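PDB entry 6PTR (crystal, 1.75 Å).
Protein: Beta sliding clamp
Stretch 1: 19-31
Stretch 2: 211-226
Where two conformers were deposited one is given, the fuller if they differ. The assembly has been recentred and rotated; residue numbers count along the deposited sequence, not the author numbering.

Stretch 1 (19-31) FKSLGRVHRVVER
Stretch 2 (211-226) RKAVGELQKLLSEEID

How do the two backbones lie against each other? Stretch 1 enters as a helix already under way at Phe19, with phi/psi near -63/-45, and passes through a type I turn from His26 to Val29 into extended Val29 and Glu30 (-66/131 and -82/134). Stretch 2 is helical from Arg211, then makes a type I turn from Leu221 to Glu224, where phi becomes positive (64/76). The chains run in opposite senses: the CA atoms of Arg24 and Leu220 are 7.2 Å apart, those of Val28 and Glu216 7.5 Å. Together they bury 477 Å².

What satisfies the carboxylate of Glu223? Its CB points toward stretch 1, and an m, t side chain (chi3 8°) delivers the acid to three basic residues. Arg24, m, t, t with chi4 179°, is extended enough for NH2 to donate to OE1 of Glu223 at 3.2 Å and 165°, a hydrogen bond within a salt bridge. Longer salt bridges join Lys20 NZ to Glu223 OE1 (3.7 Å) and Arg27 NH2 to Glu223 OE2 (4.0 Å). Leu220 CD1 covers one face of the Arg24 guanidinium, 3.6 Å from Arg24 NE; this apolar cover offers no acceptor, and the buried NE has no partner.

How is Glu216 held beneath the turn? Its m, m side chain (chi3 -51°) curls so that OE2 accepts from Lys219 NZ at 3.0 Å, a salt bridge within the helix. OE1 of Glu216 accepts from water 1 at 2.5 Å, and the same water donates to Arg24 O at 3.1 Å, linking the stretches. Arg27 points toward the helix with chi1 at 18°, between wells, then t, t and chi4 -115°; its NE makes a long salt bridge to Glu216 OE1 (3.7 Å). Water 2 accepts from Arg27 NH2 at 3.1 Å and donates to Glu216 O at 2.7 Å. The long aliphatic chain of Lys219 also serves as packing, its CD 3.8 Å from Arg27 NE.

What closes the other end? Lys212 points toward stretch 1, all four chi angles t, and this full extension lets NZ donate to Val28 O and to Glu30 OE2, each at 2.9 Å, the latter within a salt bridge. The ammonium also bonds elsewhere in the structure. Glu30 reaches it with chi1 -149°, chi2 p and chi3 -131°. Beside this polar clamp, buried Val28 (chi1 157°) packs its CG2 4.2 Å from Glu216 CG, so the aliphatic part of the acid meets a branched apolar side chain.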

# COMPACT_ATOMS: atom_id res chain seq x y z
N PHE C 19 -8.32 -4.79 21.66
CA PHE C 19 -7.80 -4.40 20.35
C PHE C 19 -8.79 -3.51 19.61
O PHE C 19 -8.40 -2.49 19.02
CB PHE C 19 -7.53 -5.67 19.55
CG PHE C 19 -6.83 -5.42 18.24
CD1 PHE C 19 -5.60 -4.78 18.20
CD2 PHE C 19 -7.39 -5.85 17.05
CE1 PHE C 19 -4.94 -4.57 16.99
CE2 PHE C 19 -6.75 -5.64 15.84
CZ PHE C 19 -5.52 -5.00 15.82
N LYS C 20 -10.07 -3.87 19.64
CA LYS C 20 -11.09 -3.06 18.99
C LYS C 20 -11.15 -1.66 19.59
O LYS C 20 -11.19 -0.67 18.86
CB LYS C 20 -12.46 -3.74 19.09
CG LYS C 20 -13.54 -2.99 18.30
CD LYS C 20 -14.84 -3.77 18.23
CE LYS C 20 -15.84 -3.09 17.29
NZ LYS C 20 -15.47 -3.24 15.85
N SER C 21 -11.15 -1.57 20.93
CA SER C 21 -11.24 -0.27 21.57
C SER C 21 -9.99 0.56 21.32
O SER C 21 -10.07 1.74 20.97
CB SER C 21 -11.49 -0.43 23.08
OG SER C 21 -12.70 -1.14 23.32
N LEU C 22 -8.81 -0.07 21.47
CA LEU C 22 -7.56 0.62 21.17
C LEU C 22 -7.52 1.10 19.73
O LEU C 22 -7.00 2.18 19.45
CB LEU C 22 -6.38 -0.31 21.44
CG LEU C 22 -4.97 0.28 21.45
CD1 LEU C 22 -4.86 1.44 22.43
CD2 LEU C 22 -3.97 -0.82 21.79
N GLY C 23 -8.06 0.31 18.80
CA GLY C 23 -8.07 0.73 17.42
C GLY C 23 -8.86 2.01 17.22
O GLY C 23 -8.53 2.82 16.35
N ARG C 24 -9.90 2.21 18.03
CA ARG C 24 -10.72 3.40 17.90
C ARG C 24 -10.02 4.65 18.41
O ARG C 24 -10.36 5.76 17.97
CB ARG C 24 -12.05 3.19 18.62
CG ARG C 24 -13.00 2.26 17.85
CD ARG C 24 -14.28 1.93 18.63
NE ARG C 24 -15.28 1.20 17.86
CZ ARG C 24 -16.45 0.81 18.34
NH1 ARG C 24 -16.77 1.06 19.60
NH2 ARG C 24 -17.31 0.16 17.56
N VAL C 25 -9.06 4.53 19.33
CA VAL C 25 -8.52 5.74 19.95
C VAL C 25 -7.13 6.07 19.41
O VAL C 25 -6.78 7.25 19.26
CB VAL C 25 -8.49 5.64 21.48
CG1 VAL C 25 -9.86 5.26 22.00
CG2 VAL C 25 -7.47 4.65 21.93
N HIS C 26 -6.35 5.05 19.08
CA HIS C 26 -4.93 5.26 18.82
C HIS C 26 -4.68 6.11 17.59
O HIS C 26 -3.66 6.81 17.53
CB HIS C 26 -4.20 3.90 18.72
CG HIS C 26 -4.22 3.30 17.35
ND1 HIS C 26 -5.32 2.65 16.83
CD2 HIS C 26 -3.25 3.20 16.41
CE1 HIS C 26 -5.04 2.21 15.61
NE2 HIS C 26 -3.79 2.54 15.33
N ARG C 27 -5.57 6.07 16.59
CA ARG C 27 -5.28 6.78 15.35
C ARG C 27 -5.33 8.30 15.50
O ARG C 27 -4.95 9.01 14.57
CB ARG C 27 -6.22 6.33 14.23
CG ARG C 27 -7.50 5.61 14.65
CD ARG C 27 -8.28 5.11 13.41
NE ARG C 27 -9.72 4.98 13.64
CZ ARG C 27 -10.40 3.83 13.63
NH1 ARG C 27 -9.78 2.69 13.38
NH2 ARG C 27 -11.71 3.83 13.86
N VAL C 28 -5.79 8.81 16.65
CA VAL C 28 -5.80 10.24 16.90
C VAL C 28 -4.39 10.74 17.14
O VAL C 28 -4.05 11.90 16.85
CB VAL C 28 -6.75 10.52 18.08
CG1 VAL C 28 -6.44 11.83 18.77
CG2 VAL C 28 -8.15 10.52 17.55
N VAL C 29 -3.52 9.86 17.63
CA VAL C 29 -2.13 10.21 17.86
C VAL C 29 -1.45 10.50 16.54
O VAL C 29 -1.57 9.74 15.57
CB VAL C 29 -1.43 9.09 18.64
CG1 VAL C 29 0.06 9.36 18.73
CG2 VAL C 29 -2.06 8.93 20.01
N GLU C 30 -0.74 11.62 16.47
CA GLU C 30 0.04 11.94 15.29
C GLU C 30 1.37 11.21 15.34
O GLU C 30 2.04 11.19 16.38
CB GLU C 30 0.25 13.45 15.18
CG GLU C 30 0.34 13.99 13.75
CD GLU C 30 -1.01 14.07 13.05
OE1 GLU C 30 -1.10 13.59 11.90
OE2 GLU C 30 -1.97 14.61 13.64
N ARG C 31 1.75 10.58 14.23
CA ARG C 31 3.05 9.91 14.18
C ARG C 31 4.18 10.92 14.12
O ARG C 31 5.25 10.71 14.71
CB ARG C 31 3.11 8.95 12.99
CG ARG C 31 2.28 7.68 13.16
CD ARG C 31 2.59 6.69 12.04
NE ARG C 31 1.57 5.67 11.87
CZ ARG C 31 1.61 4.47 12.44
NH1 ARG C 31 2.63 4.14 13.23
NH2 ARG C 31 0.63 3.59 12.23
N ARG C 211 -11.34 19.35 9.71
CA ARG C 211 -11.12 18.20 8.84
C ARG C 211 -10.71 16.94 9.60
O ARG C 211 -11.22 15.85 9.31
CB ARG C 211 -10.05 18.58 7.80
CG ARG C 211 -9.69 17.49 6.84
CD ARG C 211 -8.93 18.05 5.64
NE ARG C 211 -7.83 18.93 6.03
CZ ARG C 211 -6.59 18.51 6.26
NH1 ARG C 211 -5.65 19.38 6.60
NH2 ARG C 211 -6.29 17.22 6.14
N LYS C 212 -9.80 17.06 10.58
CA LYS C 212 -9.35 15.84 11.28
C LYS C 212 -10.48 15.20 12.08
O LYS C 212 -10.61 13.97 12.08
CB LYS C 212 -8.16 16.13 12.20
CG LYS C 212 -7.70 14.88 13.00
CD LYS C 212 -6.35 15.11 13.65
CE LYS C 212 -5.77 13.82 14.26
NZ LYS C 212 -4.47 14.05 14.91
N ALA C 213 -11.27 16.01 12.80
CA ALA C 213 -12.41 15.47 13.53
C ALA C 213 -13.39 14.80 12.58
O ALA C 213 -13.89 13.69 12.86
CB ALA C 213 -13.12 16.58 14.31
N VAL C 214 -13.66 15.44 11.44
CA VAL C 214 -14.54 14.82 10.45
C VAL C 214 -14.00 13.47 10.04
O VAL C 214 -14.74 12.49 9.97
CB VAL C 214 -14.72 15.74 9.23
CG1 VAL C 214 -15.47 14.98 8.13
CG2 VAL C 214 -15.48 17.01 9.62
N GLY C 215 -12.69 13.39 9.78
CA GLY C 215 -12.11 12.15 9.30
C GLY C 215 -12.16 11.03 10.32
O GLY C 215 -12.46 9.88 9.99
N GLU C 216 -11.90 11.35 11.58
CA GLU C 216 -11.96 10.31 12.61
C GLU C 216 -13.39 9.88 12.87
O GLU C 216 -13.66 8.68 13.10
CB GLU C 216 -11.29 10.80 13.89
CG GLU C 216 -9.80 11.02 13.72
CD GLU C 216 -9.09 9.79 13.18
OE1 GLU C 216 -9.27 8.69 13.76
OE2 GLU C 216 -8.39 9.91 12.17
N LEU C 217 -14.32 10.84 12.90
CA LEU C 217 -15.72 10.49 13.04
C LEU C 217 -16.16 9.57 11.91
O LEU C 217 -16.82 8.55 12.15
CB LEU C 217 -16.56 11.78 13.09
CG LEU C 217 -18.03 11.76 13.48
CD1 LEU C 217 -18.23 11.06 14.80
CD2 LEU C 217 -18.53 13.22 13.55
N GLN C 218 -15.72 9.88 10.69
CA GLN C 218 -16.09 9.07 9.54
C GLN C 218 -15.54 7.66 9.64
O GLN C 218 -16.21 6.70 9.26
CB GLN C 218 -15.62 9.75 8.25
CG GLN C 218 -16.56 10.85 7.85
CD GLN C 218 -17.78 10.30 7.12
OE1 GLN C 218 -18.66 9.70 7.74
NE2 GLN C 218 -17.81 10.47 5.79
N LYS C 219 -14.32 7.50 10.17
CA LYS C 219 -13.78 6.15 10.31
C LYS C 219 -14.62 5.32 11.28
O LYS C 219 -14.85 4.13 11.05
CB LYS C 219 -12.33 6.20 10.79
CG LYS C 219 -11.34 6.71 9.75
CD LYS C 219 -9.99 6.97 10.41
CE LYS C 219 -8.98 7.57 9.44
NZ LYS C 219 -7.69 7.86 10.14
N LEU C 220 -15.09 5.93 12.37
CA LEU C 220 -15.96 5.19 13.27
C LEU C 220 -17.31 4.90 12.62
O LEU C 220 -17.80 3.77 12.68
CB LEU C 220 -16.15 5.99 14.57
CG LEU C 220 -17.16 5.33 15.52
CD1 LEU C 220 -16.65 3.96 16.01
CD2 LEU C 220 -17.47 6.24 16.69
N LEU C 221 -17.90 5.91 11.97
CA LEU C 221 -19.20 5.74 11.35
C LEU C 221 -19.18 4.72 10.22
O LEU C 221 -20.20 4.07 9.95
CB LEU C 221 -19.71 7.09 10.84
CG LEU C 221 -20.10 8.04 11.98
CD1 LEU C 221 -20.42 9.42 11.45
CD2 LEU C 221 -21.30 7.48 12.72
N SER C 222 -18.03 4.55 9.54
CA SER C 222 -17.92 3.56 8.47
C SER C 222 -18.21 2.15 8.96
O SER C 222 -18.51 1.27 8.15
CB SER C 222 -16.52 3.61 7.85
OG SER C 222 -15.54 3.19 8.79
N GLU C 223 -18.12 1.92 10.26
CA GLU C 223 -18.43 0.60 10.79
C GLU C 223 -19.93 0.34 10.92
O GLU C 223 -20.32 -0.75 11.38
CB GLU C 223 -17.76 0.42 12.15
CG GLU C 223 -16.30 0.77 12.18
CD GLU C 223 -15.70 0.63 13.58
OE1 GLU C 223 -16.40 0.10 14.48
OE2 GLU C 223 -14.54 1.05 13.79
N GLU C 224 -20.77 1.30 10.51
CA GLU C 224 -22.23 1.19 10.57
C GLU C 224 -22.70 1.09 12.02
O GLU C 224 -23.07 0.01 12.49
CB GLU C 224 -22.72 -0.00 9.75
N ILE C 225 -22.69 2.23 12.73
CA ILE C 225 -23.03 2.30 14.15
C ILE C 225 -24.54 2.38 14.32
O ILE C 225 -25.22 3.13 13.62
CB ILE C 225 -22.33 3.51 14.80
CG1 ILE C 225 -20.82 3.45 14.52
CG2 ILE C 225 -22.61 3.56 16.29
CD1 ILE C 225 -20.17 2.14 14.95
N ASP C 226 -25.07 1.63 15.28
CA ASP C 226 -26.49 1.69 15.59
C ASP C 226 -26.80 2.85 16.53
O ASP C 226 -25.98 3.25 17.35
CB ASP C 226 -26.95 0.38 16.23
CG ASP C 226 -28.40 0.44 16.72
OD1 ASP C 226 -29.30 0.62 15.87
OD2 ASP C 226 -28.62 0.32 17.94
O HOH W 1 -10.50 7.93 15.81
O HOH W 2 -12.58 6.70 14.65